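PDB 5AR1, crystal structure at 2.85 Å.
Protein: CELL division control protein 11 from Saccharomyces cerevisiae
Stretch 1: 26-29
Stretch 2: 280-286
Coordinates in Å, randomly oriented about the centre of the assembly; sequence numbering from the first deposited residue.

Stretch 1 (26-29) ITFT
Stretch 2 280-286: HLHDLKN

Contact between an extended segment, Ile26 to Thr29, and a helical stretch, His280 to Asn286, of the same chain, touched through Leu281, His282, Leu284 and Lys285; the touching residues are at least 253 positions apart in sequence. Ile26 (psi 100°) and Thr27 (phi/psi -75/150°) lead into a strand that begins at Phe28 (-143/136°) and continues through Thr29 (-110/119°) and beyond. Residues 280-286 are helical throughout, phi -61 to -78° and psi -29 to -49°, inside a longer helix; Lys285 N donates to Leu281 O (2.8 Å), Leu284 N to His280 O (2.9 Å) and Asn286 N to His282 O (3.0 Å). The closest CA atoms across the contact are those of Phe28 and Lys285, 7.2 Å apart, and 314 Å² is buried, both sides summed.

Phe28 is the centre of the contact. Its CA-to-CB bond points toward the helix, and chi1 t (-176°) with chi2 -88° places the ring against the helix, with CZ and CE2 nearest Leu281, Leu284 and Lys285. Leu281 covers one face: its CG lies 3.5 Å from the ring centroid, 6° off the normal, a CH-pi contact, and its CD1 is 3.4 Å from Phe28 CZ. Leu281 leaves the backbone sideways and reaches this position with chi1 -119° and chi2 32°, both between wells. The ring edge meets the helix backbone, with Phe28 CE2 3.1 Å from Leu281 O and 4.1 Å from Lys285 N, close to the carbonyl and amide already paired within the helix. Leu284 is buried, and its CA-to-CB bond points toward the other stretch, with chi1 m (-58°) and chi2 146°; its CD1 approaches Phe28 CZ obliquely at 4.2 Å.

Lys285 supplies the one hydrogen bond between the stretches, NZ to Thr27 O at 2.8 Å. Its CA-to-CB bond points sideways, but chi1 t (-155°), chi2 -130° (between wells) and chi3 t (-176°) bring the side-chain end nearer to the other stretch, and chi4 p (86°) sets the final turn to the amine, whose NZ also lies 3.6 Å from Ile26 CG2. Thr27 thus contributes its carbonyl, while its side chain, chi1 p (55°), starts away from the helix.

The CA-to-CB bond of Ile26 points toward the helix, with chi1 m (-52°) and chi2 t (158°). Its CG2 meets the edge of the His282 ring, 3.7 Å from CE1. The CA-to-CB bond of His282 points away, yet chi1 m (-88°) and chi2 -22° bring the imidazole back within reach. The CA-to-CB bond of Thr29, with chi1 m (-41°), points sideways, and the residue makes no contact with the helix.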

# COMPACT_ATOMS: atom_id res chain seq x y z
N ILE A 26 -20.47 -0.37 -0.96
CA ILE A 26 -19.26 0.18 -1.55
C ILE A 26 -18.07 -0.80 -1.41
O ILE A 26 -17.45 -0.89 -0.34
CB ILE A 26 -18.93 1.62 -1.01
CG1 ILE A 26 -20.16 2.57 -1.15
CG2 ILE A 26 -17.68 2.21 -1.69
CD1 ILE A 26 -20.14 3.81 -0.18
N THR A 27 -17.77 -1.53 -2.50
CA THR A 27 -16.68 -2.50 -2.57
C THR A 27 -15.33 -1.80 -2.68
O THR A 27 -15.25 -0.72 -3.26
CB THR A 27 -16.85 -3.43 -3.80
OG1 THR A 27 -16.96 -2.63 -4.98
CG2 THR A 27 -18.03 -4.39 -3.66
N PHE A 28 -14.28 -2.44 -2.15
CA PHE A 28 -12.91 -1.93 -2.21
C PHE A 28 -11.91 -3.06 -2.42
O PHE A 28 -11.99 -4.08 -1.73
CB PHE A 28 -12.57 -1.12 -0.95
CG PHE A 28 -11.21 -0.48 -1.02
CD1 PHE A 28 -10.07 -1.17 -0.59
CD2 PHE A 28 -11.05 0.80 -1.52
CE1 PHE A 28 -8.80 -0.59 -0.68
CE2 PHE A 28 -9.78 1.40 -1.58
CZ PHE A 28 -8.66 0.70 -1.17
N THR A 29 -10.94 -2.85 -3.32
CA THR A 29 -9.90 -3.83 -3.64
C THR A 29 -8.52 -3.39 -3.13
O THR A 29 -8.00 -2.35 -3.55
CB THR A 29 -9.89 -4.18 -5.14
OG1 THR A 29 -11.23 -4.32 -5.64
CG2 THR A 29 -9.09 -5.44 -5.43
N HIS A 280 -9.58 7.52 3.62
CA HIS A 280 -8.38 7.26 2.83
C HIS A 280 -8.61 6.21 1.74
O HIS A 280 -8.13 6.36 0.62
CB HIS A 280 -7.22 6.91 3.73
CG HIS A 280 -6.63 8.11 4.38
ND1 HIS A 280 -5.86 9.01 3.67
CD2 HIS A 280 -6.73 8.54 5.66
CE1 HIS A 280 -5.49 9.94 4.55
NE2 HIS A 280 -6.00 9.70 5.76
N LEU A 281 -9.41 5.18 2.06
CA LEU A 281 -9.77 4.11 1.15
C LEU A 281 -10.51 4.75 -0.04
O LEU A 281 -10.21 4.43 -1.20
CB LEU A 281 -10.63 3.10 1.91
CG LEU A 281 -10.12 1.65 2.06
CD1 LEU A 281 -8.64 1.57 2.14
CD2 LEU A 281 -10.70 1.01 3.28
N HIS A 282 -11.37 5.75 0.25
CA HIS A 282 -12.09 6.52 -0.75
C HIS A 282 -11.14 7.39 -1.56
O HIS A 282 -11.42 7.64 -2.72
CB HIS A 282 -13.18 7.38 -0.10
CG HIS A 282 -14.49 6.67 0.05
ND1 HIS A 282 -14.83 5.57 -0.74
CD2 HIS A 282 -15.54 6.95 0.86
CE1 HIS A 282 -16.04 5.22 -0.36
NE2 HIS A 282 -16.51 6.03 0.60
N ASP A 283 -10.00 7.83 -0.97
CA ASP A 283 -9.03 8.61 -1.75
C ASP A 283 -8.18 7.69 -2.66
O ASP A 283 -7.83 8.11 -3.75
CB ASP A 283 -8.19 9.56 -0.88
CG ASP A 283 -8.95 10.73 -0.25
OD1 ASP A 283 -10.08 11.03 -0.70
OD2 ASP A 283 -8.40 11.36 0.69
N LEU A 284 -7.91 6.44 -2.24
CA LEU A 284 -7.14 5.47 -3.02
C LEU A 284 -8.06 4.92 -4.10
O LEU A 284 -7.59 4.57 -5.20
CB LEU A 284 -6.66 4.31 -2.15
CG LEU A 284 -5.79 4.62 -0.95
CD1 LEU A 284 -6.06 3.65 0.17
CD2 LEU A 284 -4.33 4.57 -1.31
N LYS A 285 -9.37 4.80 -3.80
CA LYS A 285 -10.34 4.29 -4.77
C LYS A 285 -10.41 5.34 -5.85
O LYS A 285 -10.19 5.02 -7.00
CB LYS A 285 -11.71 4.08 -4.11
CG LYS A 285 -12.59 3.06 -4.77
CD LYS A 285 -13.98 3.62 -5.03
CE LYS A 285 -14.92 2.59 -5.62
NZ LYS A 285 -15.59 1.77 -4.56
N ASN A 286 -10.57 6.61 -5.46
CA ASN A 286 -10.66 7.75 -6.35
C ASN A 286 -9.37 8.02 -7.07
O ASN A 286 -9.41 8.26 -8.26
CB ASN A 286 -11.17 9.00 -5.63
CG ASN A 286 -12.65 8.92 -5.28
OD1 ASN A 286 -13.25 7.83 -5.13
ND2 ASN A 286 -13.29 10.08 -5.11